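Local coordinates for protein delta-1-pyrroline-5-carboxylate dehydrogenase, mitochondrial (Mus musculus, PDB 4E3X) that oxidises L-glutamate gamma-semialdehyde to L-glutamate with NAD+ in mitochondria, the second step of proline breakdown, at residues 276-281 / 304-309; 310-315 / 539-544; 395-400 / 427-432. One frame throughout, in Å; residues are numbered along the deposited sequence.

Contact 1 of 3, residues 276-281 / 304-309; sequences SEHLCG and RFRTFP. With PRO (proline), chain I.
R304 meets E277 through its carbonyl: R304 O lies 3.3 Å from E277 CB. A water also donates to this O and, weakly, to E277 OE1. The guanidinium of R304 is used elsewhere, with NH1 bonded to S275 O.

S276 O sits at the edge of the F305 ring, in plane, 3.2 Å from F305 CE1. R304 CG and P309 CG lie over the two faces of this ring, each toward the rim, and L279 CB packs against it obliquely. The carbonyl of F305 faces a bound proline, with F305 O 2.7 Å from the proline N.

R306 carries the direct hydrogen bonds between the segments. R306 N donates to E277 O at 3.0 Å. Its side chain runs extended from CG to NE and brings R306 NE 2.9 Å from E277 OE1, a salt bridge. The carboxylate and guanidinium planes stand 80° apart, and NE meets OE1 from above the carboxylate plane. NH2 adds a weak bond to OE1. H278 CE1 sits over the centre of one guanidinium face, 3.3 Å from R306 CZ.

The two segments belong to a beta-alpha-beta unit of the Rossmann-type NAD-binding domain. A type I turn, S276 to L279, leads into strand 279-285. Residues 304-309 bring the chain from helix 288-300 to the neighbouring strand 310-314.

T307 N donates to a water that donates to E277 O and L279 O, while T307 OG1 bonds to R524 O of the second subunit. F308 turns one ring face to the bound proline, F308 CE1 lying 3.7 Å from the ligand CG; F291 of the second subunit meets the ring edge-to-face. A water joins F308 O to C280 O. P309 CA makes a CH...O contact of 3.4 Å with C280 O.

Contact 2 of 3, residues 310-315 / 539-544; sequences RLAGEC and LRWTSP
R310 and R540 meet with their guanidinium planes almost parallel, 9° apart. R540 NH1 lies over one face of the R310 guanidinium, and the two NH1 atoms, of R310 and R540, are 4.0 Å apart.

R310 runs extended from CG to NE. This carries R310 NH1 to two backbone carbonyls, R540 O at 2.9 Å and T542 O at 2.9 Å. NH1 stands above both carbonyl planes, so neither bond lies along a lone pair. The two acceptors probably ease the like charges. R310 NH2 donates to two waters, one bond being weak, and makes a weak bond to T528 O of the second subunit.

R540 is bent at chi2 and chi3 (-55° and -71°), which folds its guanidinium over the R310 chain. R540 NH2 comes 3.8 Å from R310 CB and donates to a water that donates on to L311 O; R540 NE donates to a second water near the same oxygen.

W541 reaches the strand with the far end of its indole. W541 CZ2 packs 3.8 Å from A312 CB, while R540 CB lies over one ring face.

Strand 310-314 is, within this chain, the outermost of the Rossmann-type sheet and carries E314, the proton acceptor, whose side chain is not modelled beyond CB. The contact ties it to strand 542-550, which pairs antiparallel with 191-199 in the oligomerisation domain of aldehyde dehydrogenases.

Contact 3 of 3, residues 395-400 / 427-432; sequences KAFARI and YYVEPC. With PRO (proline), chain J.
R399 NH1 donates to the carboxylate O of a bound proline at 2.8 Å, with an N-H...O angle of 165°. The carboxylate carbon lies in the guanidinium plane, at its edge. K395 CB is 3.6 Å from that same carbon; the K395 side chain is not modelled beyond CB. R399 NE is bonded to I448 O, which should help fix the rotation of the guanidinium. F210, I392, D393 and A396 also line this pocket. The ligand was supplied as cryoprotectant.

F397 and I400 turn from the same helix toward residues 427-432. In F397 the CG is anti to the backbone N (chi1 -174°), and this directs the ring at the strand. F397 CD2 then lies 3.7 Å from the backbone C of Y427, and also touches Y427 CB. Y428 O sits at the ring edge, in plane, 3.5 Å from F397 CE2.

V429 splits its two methyls between the helix residues. V429 CG2 packs on F397 CD2 at 3.9 Å, and V429 CG1 on I400 CG2 at 3.8 Å. F397 and V429 also touch C421 of strand 421-422, which closes in on the same apolar patch. With an alanine in place of F397, a gap would probably open between helix and strand, and V429 CG2 and Y427 CB would lose their aromatic partner.

Helix 394-409 here lies against the start of strand 428-436, which belongs to the large mixed sheet that also holds strand 351-357. No hydrogen bond joins the two segments. Their fit therefore rests on apolar side chains meeting one another and the strand backbone, while the R399 side chain turns its polar end to the ligand and to I448.

In the fold
Contacts 1 and 2 are neighbours, with centres about 13 Å apart. Strands 279-285 and 310-314 lie side by side in the parallel sheet, and C280 O and R310 N, 2.9 Å apart, probably form a hydrogen bond. Both contacts reach the second subunit. Contact 2 also leads to the catalytic E314. Contact 3 lies on the other side of the chain's centre from contact 2, with centres about 34 Å apart and nearest atoms about 11 Å apart. Its centre is about 40 Å from that of contact 1. The I400 side chain is about 10 Å from that of E447, an NAD-binding residue. Contacts 1 and 3 each hold a separate bound proline.

Contact 1 of 3, residues 276-281 / 304-309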
loop_
_atom_site.group_PDB
_atom_site.type_symbol
_atom_site.label_atom_id
_atom_site.label_comp_id
_atom_site.label_asym_id
_atom_site.label_seq_id
_atom_site.Cartn_x
_atom_site.Cartn_y
_atom_site.Cartn_z
ATOM N N SER B 276 9.412 7.470 -17.756
ATOM C CA SER B 276 8.120 7.948 -18.238
ATOM C C SER B 276 7.335 8.677 -17.161
ATOM O O SER B 276 7.118 8.140 -16.070
ATOM C CB SER B 276 7.263 6.777 -18.709
ATOM O OG SER B 276 5.959 7.234 -19.037
ATOM N N GLU B 277 6.846 9.871 -17.482
ATOM C CA GLU B 277 6.010 10.618 -16.542
ATOM C C GLU B 277 4.720 9.875 -16.179
ATOM O O GLU B 277 4.070 10.209 -15.189
ATOM C CB GLU B 277 5.684 11.995 -17.108
ATOM C CG GLU B 277 4.778 11.966 -18.322
ATOM C CD GLU B 277 4.514 13.349 -18.879
ATOM O OE1 GLU B 277 3.881 14.166 -18.178
ATOM O OE2 GLU B 277 4.945 13.620 -20.019
ATOM N N HIS B 278 4.369 8.864 -16.968
ATOM C CA HIS B 278 3.119 8.148 -16.773
ATOM C C HIS B 278 3.257 6.855 -15.983
ATOM O O HIS B 278 2.287 6.122 -15.828
ATOM C CB HIS B 278 2.492 7.844 -18.126
ATOM C CG HIS B 278 2.230 9.069 -18.937
ATOM N ND1 HIS B 278 1.239 9.967 -18.612
ATOM C CD2 HIS B 278 2.841 9.559 -20.040
ATOM C CE1 HIS B 278 1.240 10.952 -19.491
ATOM N NE2 HIS B 278 2.200 10.726 -20.369
ATOM N N LEU B 279 4.447 6.548 -15.478
ATOM C CA LEU B 279 4.595 5.356 -14.649
ATOM C C LEU B 279 3.778 5.487 -13.364
ATOM O O LEU B 279 3.941 6.448 -12.621
ATOM C CB LEU B 279 6.062 5.159 -14.266
ATOM C CG LEU B 279 6.346 3.909 -13.424
ATOM C CD1 LEU B 279 6.170 2.646 -14.250
ATOM C CD2 LEU B 279 7.739 3.943 -12.795
ATOM N N CYS B 280 2.925 4.513 -13.075
ATOM C CA CYS B 280 2.204 4.571 -11.812
ATOM C C CYS B 280 2.459 3.375 -10.907
ATOM O O CYS B 280 2.064 3.390 -9.747
ATOM C CB CYS B 280 0.702 4.797 -12.020
ATOM S SG CYS B 280 -0.112 3.546 -13.021
ATOM N N GLY B 281 3.141 2.363 -11.414
ATOM C CA GLY B 281 3.417 1.212 -10.581
ATOM C C GLY B 281 4.444 0.300 -11.189
ATOM O O GLY B 281 4.575 0.228 -12.408
ATOM N N ARG B 304 9.191 14.194 -12.249
ATOM C CA ARG B 304 8.512 14.111 -13.540
ATOM C C ARG B 304 7.180 13.364 -13.505
ATOM O O ARG B 304 6.320 13.600 -14.349
ATOM C CB ARG B 304 9.419 13.488 -14.605
ATOM C CG ARG B 304 9.459 11.960 -14.586
ATOM C CD ARG B 304 10.422 11.435 -15.644
ATOM N NE ARG B 304 11.759 11.997 -15.476
ATOM C CZ ARG B 304 12.744 11.859 -16.357
ATOM N NH1 ARG B 304 12.551 11.174 -17.476
ATOM N NH2 ARG B 304 13.927 12.408 -16.119
ATOM N N PHE B 305 6.999 12.462 -12.545
ATOM C CA PHE B 305 5.799 11.627 -12.560
ATOM C C PHE B 305 4.540 12.429 -12.271
ATOM O O PHE B 305 4.526 13.314 -11.417
ATOM C CB PHE B 305 5.904 10.459 -11.577
ATOM C CG PHE B 305 7.108 9.597 -11.794
ATOM C CD1 PHE B 305 7.270 8.879 -12.972
ATOM C CD2 PHE B 305 8.071 9.481 -10.805
ATOM C CE1 PHE B 305 8.395 8.087 -13.168
ATOM C CE2 PHE B 305 9.191 8.688 -10.995
ATOM C CZ PHE B 305 9.354 7.992 -12.178
ATOM N N ARG B 306 3.470 12.102 -12.979
ATOM C CA ARG B 306 2.186 12.733 -12.717
ATOM C C ARG B 306 1.613 12.352 -11.343
ATOM O O ARG B 306 0.889 13.149 -10.727
ATOM C CB ARG B 306 1.220 12.432 -13.857
ATOM C CG ARG B 306 1.661 13.111 -15.140
ATOM C CD ARG B 306 0.638 13.029 -16.250
ATOM N NE ARG B 306 1.106 13.770 -17.417
ATOM C CZ ARG B 306 0.369 14.019 -18.494
ATOM N NH1 ARG B 306 -0.883 13.587 -18.557
ATOM N NH2 ARG B 306 0.884 14.704 -19.505
ATOM N N THR B 307 1.935 11.158 -10.849
ATOM C CA THR B 307 1.584 10.828 -9.473
ATOM C C THR B 307 2.732 10.064 -8.825
ATOM O O THR B 307 3.807 9.934 -9.412
ATOM C CB THR B 307 0.247 10.055 -9.366
ATOM O OG1 THR B 307 -0.176 10.012 -7.995
ATOM C CG2 THR B 307 0.370 8.638 -9.918
ATOM N N PHE B 308 2.515 9.575 -7.612
ATOM C CA PHE B 308 3.549 8.851 -6.885
ATOM C C PHE B 308 3.467 7.373 -7.235
ATOM O O PHE B 308 2.483 6.716 -6.898
ATOM C CB PHE B 308 3.359 9.064 -5.382
ATOM C CG PHE B 308 3.594 10.487 -4.953
ATOM C CD1 PHE B 308 2.543 11.385 -4.856
ATOM C CD2 PHE B 308 4.877 10.940 -4.702
ATOM C CE1 PHE B 308 2.770 12.705 -4.487
ATOM C CE2 PHE B 308 5.111 12.254 -4.330
ATOM C CZ PHE B 308 4.061 13.137 -4.227
ATOM N N PRO B 309 4.505 6.836 -7.912
ATOM C CA PRO B 309 4.398 5.426 -8.310
ATOM C C PRO B 309 4.378 4.469 -7.118
ATOM O O PRO B 309 4.980 4.741 -6.078
ATOM C CB PRO B 309 5.647 5.205 -9.179
ATOM C CG PRO B 309 5.995 6.600 -9.692
ATOM C CD PRO B 309 5.690 7.490 -8.508
HETATM N N PRO I . 5.726 14.193 -9.142
HETATM C CA PRO I . 4.928 15.410 -9.001
HETATM C C PRO I . 5.802 16.535 -8.482
HETATM O O PRO I . 6.967 16.302 -8.171
HETATM C CB PRO I . 3.885 15.020 -7.949
HETATM C CG PRO I . 3.845 13.543 -7.960
HETATM C CD PRO I . 5.258 13.140 -8.224
HETATM O OXT PRO I . 5.363 17.678 -8.362
HETATM O O HOH W 1 2.813 8.921 -12.970
HETATM O O HOH W 2 6.542 15.369 -16.436
HETATM O O HOH W 3 0.491 5.347 -8.431
#

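Contact 2 of 3, residues 310-315 / 539-544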
loop_
_atom_site.group_PDB
_atom_site.type_symbol
_atom_site.label_atom_id
_atom_site.label_comp_id
_atom_site.label_asym_id
_atom_site.label_seq_id
_atom_site.Cartn_x
_atom_site.Cartn_y
_atom_site.Cartn_z
ATOM N N ARG B 310 3.686 3.352 -7.297
ATOM C CA ARG B 310 3.581 2.308 -6.288
ATOM C C ARG B 310 4.478 1.143 -6.637
ATOM O O ARG B 310 4.295 0.507 -7.678
ATOM C CB ARG B 310 2.147 1.804 -6.198
ATOM C CG ARG B 310 1.191 2.859 -5.724
ATOM C CD ARG B 310 -0.216 2.325 -5.633
ATOM N NE ARG B 310 -1.137 3.358 -5.160
ATOM C CZ ARG B 310 -2.393 3.128 -4.804
ATOM N NH1 ARG B 310 -2.892 1.898 -4.869
ATOM N NH2 ARG B 310 -3.158 4.132 -4.393
ATOM N N LEU B 311 5.440 0.863 -5.766
ATOM C CA LEU B 311 6.346 -0.248 -5.983
ATOM C C LEU B 311 5.963 -1.449 -5.139
ATOM O O LEU B 311 5.799 -1.331 -3.930
ATOM C CB LEU B 311 7.776 0.180 -5.695
ATOM C CG LEU B 311 8.474 0.688 -6.954
ATOM C CD1 LEU B 311 7.839 1.970 -7.466
ATOM C CD2 LEU B 311 9.937 0.882 -6.675
ATOM N N ALA B 312 5.799 -2.593 -5.792
ATOM C CA ALA B 312 5.537 -3.850 -5.108
ATOM C C ALA B 312 6.668 -4.794 -5.471
ATOM O O ALA B 312 7.010 -4.930 -6.650
ATOM C CB ALA B 312 4.195 -4.429 -5.533
ATOM N N GLY B 313 7.275 -5.422 -4.470
ATOM C CA GLY B 313 8.391 -6.311 -4.722
ATOM C C GLY B 313 8.387 -7.544 -3.849
ATOM O O GLY B 313 8.161 -7.467 -2.639
ATOM N N GLU B 314 8.635 -8.686 -4.473
ATOM C CA GLU B 314 8.934 -9.923 -3.760
ATOM C C GLU B 314 10.364 -10.294 -4.117
ATOM O O GLU B 314 10.679 -10.434 -5.305
ATOM C CB GLU B 314 7.980 -11.031 -4.201
ATOM N N CYS B 315 11.219 -10.466 -3.104
ATOM C CA CYS B 315 12.678 -10.462 -3.307
ATOM C C CYS B 315 13.476 -11.645 -2.772
ATOM O O CYS B 315 14.701 -11.564 -2.647
ATOM C CB CYS B 315 13.281 -9.194 -2.712
ATOM S SG CYS B 315 12.650 -7.705 -3.460
ATOM N N LEU B 539 -5.730 -4.399 -3.831
ATOM C CA LEU B 539 -5.851 -3.020 -3.356
ATOM C C LEU B 539 -4.643 -2.159 -3.719
ATOM O O LEU B 539 -4.747 -0.932 -3.776
ATOM C CB LEU B 539 -6.113 -2.970 -1.851
ATOM C CG LEU B 539 -7.491 -3.493 -1.458
ATOM C CD1 LEU B 539 -7.567 -3.746 0.032
ATOM C CD2 LEU B 539 -8.555 -2.501 -1.898
ATOM N N ARG B 540 -3.490 -2.784 -3.946
ATOM C CA ARG B 540 -2.337 -2.001 -4.384
ATOM C C ARG B 540 -2.529 -1.435 -5.792
ATOM O O ARG B 540 -1.845 -0.483 -6.181
ATOM C CB ARG B 540 -1.054 -2.831 -4.349
ATOM C CG ARG B 540 -0.587 -3.250 -2.946
ATOM C CD ARG B 540 -0.397 -2.059 -1.969
ATOM N NE ARG B 540 0.761 -1.210 -2.284
ATOM C CZ ARG B 540 0.760 0.126 -2.256
ATOM N NH1 ARG B 540 -0.349 0.794 -1.965
ATOM N NH2 ARG B 540 1.870 0.801 -2.541
ATOM N N TRP B 541 -3.461 -2.008 -6.561
ATOM C CA TRP B 541 -3.605 -1.654 -7.977
ATOM C C TRP B 541 -4.863 -0.844 -8.273
ATOM O O TRP B 541 -5.228 -0.659 -9.430
ATOM C CB TRP B 541 -3.489 -2.906 -8.871
ATOM C CG TRP B 541 -2.300 -3.705 -8.461
ATOM C CD1 TRP B 541 -2.301 -4.937 -7.875
ATOM C CD2 TRP B 541 -0.931 -3.286 -8.514
ATOM N NE1 TRP B 541 -1.014 -5.321 -7.572
ATOM C CE2 TRP B 541 -0.155 -4.326 -7.960
ATOM C CE3 TRP B 541 -0.283 -2.134 -8.984
ATOM C CZ2 TRP B 541 1.232 -4.245 -7.851
ATOM C CZ3 TRP B 541 1.091 -2.062 -8.885
ATOM C CH2 TRP B 541 1.837 -3.116 -8.331
ATOM N N THR B 542 -5.504 -0.344 -7.224
ATOM C CA THR B 542 -6.621 0.575 -7.379
ATOM C C THR B 542 -6.354 1.841 -6.566
ATOM O O THR B 542 -5.726 1.788 -5.501
ATOM C CB THR B 542 -7.984 -0.081 -6.981
ATOM O OG1 THR B 542 -9.034 0.889 -7.058
ATOM C CG2 THR B 542 -7.960 -0.632 -5.565
ATOM N N SER B 543 -6.813 2.975 -7.089
ATOM C CA SER B 543 -6.742 4.253 -6.400
ATOM C C SER B 543 -8.182 4.742 -6.251
ATOM O O SER B 543 -8.749 5.311 -7.186
ATOM C CB SER B 543 -5.913 5.238 -7.235
ATOM O OG SER B 543 -5.817 6.502 -6.611
ATOM N N PRO B 544 -8.807 4.476 -5.095
ATOM C CA PRO B 544 -10.255 4.708 -5.023
ATOM C C PRO B 544 -10.658 6.178 -5.089
ATOM O O PRO B 544 -9.924 7.064 -4.649
ATOM C CB PRO B 544 -10.639 4.103 -3.666
ATOM C CG PRO B 544 -9.539 3.092 -3.380
ATOM C CD PRO B 544 -8.301 3.756 -3.913
HETATM O O HOH W 4 -5.180 3.385 -2.524
HETATM O O HOH W 5 -3.151 6.580 -6.037
HETATM O O HOH W 6 3.503 -2.249 -2.470
HETATM O O HOH W 7 4.760 0.587 -2.263
#

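Contact 3 of 3, residues 395-400 / 427-432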
loop_
_atom_site.group_PDB
_atom_site.type_symbol
_atom_site.label_atom_id
_atom_site.label_comp_id
_atom_site.label_asym_id
_atom_site.label_seq_id
_atom_site.Cartn_x
_atom_site.Cartn_y
_atom_site.Cartn_z
ATOM N N LYS B 395 24.326 -19.183 -15.553
ATOM C CA LYS B 395 24.658 -18.293 -14.442
ATOM C C LYS B 395 24.315 -18.939 -13.098
ATOM O O LYS B 395 25.086 -18.862 -12.142
ATOM C CB LYS B 395 23.950 -16.946 -14.594
ATOM N N ALA B 396 23.165 -19.596 -13.027
ATOM C CA ALA B 396 22.759 -20.275 -11.802
ATOM C C ALA B 396 23.735 -21.399 -11.488
ATOM O O ALA B 396 24.173 -21.558 -10.348
ATOM C CB ALA B 396 21.350 -20.826 -11.944
ATOM N N PHE B 397 24.079 -22.170 -12.515
ATOM C CA PHE B 397 25.020 -23.271 -12.374
ATOM C C PHE B 397 26.357 -22.776 -11.826
ATOM O O PHE B 397 26.901 -23.346 -10.885
ATOM C CB PHE B 397 25.219 -23.953 -13.732
ATOM C CG PHE B 397 26.073 -25.193 -13.673
ATOM C CD1 PHE B 397 27.450 -25.110 -13.812
ATOM C CD2 PHE B 397 25.497 -26.441 -13.498
ATOM C CE1 PHE B 397 28.241 -26.243 -13.764
ATOM C CE2 PHE B 397 26.284 -27.586 -13.452
ATOM C CZ PHE B 397 27.658 -27.483 -13.588
ATOM N N ALA B 398 26.883 -21.707 -12.415
ATOM C CA ALA B 398 28.162 -21.158 -11.967
ATOM C C ALA B 398 28.130 -20.693 -10.511
ATOM O O ALA B 398 29.088 -20.915 -9.765
ATOM C CB ALA B 398 28.608 -20.027 -12.880
ATOM N N ARG B 399 27.036 -20.047 -10.109
ATOM C CA ARG B 399 26.894 -19.580 -8.732
ATOM C C ARG B 399 26.860 -20.754 -7.761
ATOM O O ARG B 399 27.553 -20.746 -6.748
ATOM C CB ARG B 399 25.639 -18.716 -8.553
ATOM C CG ARG B 399 25.424 -18.246 -7.105
ATOM C CD ARG B 399 24.146 -17.433 -6.914
ATOM N NE ARG B 399 22.958 -18.216 -7.232
ATOM C CZ ARG B 399 22.261 -18.086 -8.355
ATOM N NH1 ARG B 399 22.630 -17.196 -9.269
ATOM N NH2 ARG B 399 21.200 -18.848 -8.559
ATOM N N ILE B 400 26.059 -21.764 -8.081
ATOM C CA ILE B 400 25.931 -22.935 -7.223
ATOM C C ILE B 400 27.270 -23.661 -7.096
ATOM O O ILE B 400 27.678 -24.035 -5.997
ATOM C CB ILE B 400 24.830 -23.877 -7.741
ATOM C CG1 ILE B 400 23.472 -23.174 -7.671
ATOM C CG2 ILE B 400 24.805 -25.176 -6.952
ATOM C CD1 ILE B 400 22.431 -23.765 -8.605
ATOM N N TYR B 427 22.250 -28.245 -17.137
ATOM C CA TYR B 427 22.874 -27.616 -15.973
ATOM C C TYR B 427 22.620 -28.444 -14.713
ATOM O O TYR B 427 21.915 -28.020 -13.802
ATOM C CB TYR B 427 22.383 -26.172 -15.826
ATOM C CG TYR B 427 22.669 -25.362 -17.074
ATOM C CD1 TYR B 427 23.977 -25.076 -17.450
ATOM C CD2 TYR B 427 21.638 -24.910 -17.894
ATOM C CE1 TYR B 427 24.258 -24.352 -18.595
ATOM C CE2 TYR B 427 21.909 -24.178 -19.043
ATOM C CZ TYR B 427 23.219 -23.901 -19.385
ATOM O OH TYR B 427 23.496 -23.180 -20.526
ATOM N N TYR B 428 23.211 -29.634 -14.670
ATOM C CA TYR B 428 22.878 -30.609 -13.643
ATOM C C TYR B 428 23.693 -30.485 -12.362
ATOM O O TYR B 428 24.923 -30.579 -12.375
ATOM C CB TYR B 428 23.021 -32.021 -14.202
ATOM C CG TYR B 428 21.849 -32.500 -15.034
ATOM C CD1 TYR B 428 20.611 -32.755 -14.450
ATOM C CD2 TYR B 428 21.993 -32.741 -16.393
ATOM C CE1 TYR B 428 19.549 -33.219 -15.203
ATOM C CE2 TYR B 428 20.936 -33.207 -17.153
ATOM C CZ TYR B 428 19.721 -33.449 -16.552
ATOM O OH TYR B 428 18.674 -33.923 -17.306
ATOM N N VAL B 429 22.986 -30.306 -11.251
ATOM C CA VAL B 429 23.590 -30.253 -9.923
ATOM C C VAL B 429 22.928 -31.300 -9.036
ATOM O O VAL B 429 21.702 -31.331 -8.924
ATOM C CB VAL B 429 23.385 -28.863 -9.280
ATOM C CG1 VAL B 429 24.063 -28.791 -7.913
ATOM C CG2 VAL B 429 23.907 -27.771 -10.206
ATOM N N GLU B 430 23.729 -32.165 -8.416
ATOM C CA GLU B 430 23.186 -33.134 -7.468
ATOM C C GLU B 430 22.679 -32.418 -6.217
ATOM O O GLU B 430 23.179 -31.345 -5.868
ATOM C CB GLU B 430 24.253 -34.159 -7.075
ATOM C CG GLU B 430 24.737 -35.022 -8.229
ATOM C CD GLU B 430 23.612 -35.784 -8.908
ATOM O OE1 GLU B 430 23.593 -35.825 -10.157
ATOM O OE2 GLU B 430 22.751 -36.349 -8.199
ATOM N N PRO B 431 21.689 -33.011 -5.530
ATOM C CA PRO B 431 21.288 -32.417 -4.255
ATOM C C PRO B 431 22.451 -32.496 -3.274
ATOM O O PRO B 431 23.163 -33.505 -3.243
ATOM C CB PRO B 431 20.125 -33.305 -3.801
ATOM C CG PRO B 431 20.337 -34.602 -4.497
ATOM C CD PRO B 431 20.953 -34.254 -5.821
ATOM N N CYS B 432 22.656 -31.438 -2.501
ATOM C CA CYS B 432 23.800 -31.374 -1.610
ATOM C C CYS B 432 23.362 -31.048 -0.192
ATOM O O CYS B 432 22.607 -30.107 0.029
ATOM C CB CYS B 432 24.802 -30.327 -2.107
ATOM S SG CYS B 432 26.350 -30.260 -1.173
HETATM N N PRO J . 19.523 -17.222 -13.530
HETATM C CA PRO J . 20.186 -15.920 -13.648
HETATM C C PRO J . 21.214 -15.710 -12.540
HETATM O O PRO J . 21.502 -16.626 -11.765
HETATM C CB PRO J . 19.025 -14.913 -13.517
HETATM C CG PRO J . 17.783 -15.739 -13.223
HETATM C CD PRO J . 18.073 -17.108 -13.745
HETATM O OXT PRO J . 21.788 -14.629 -12.409
#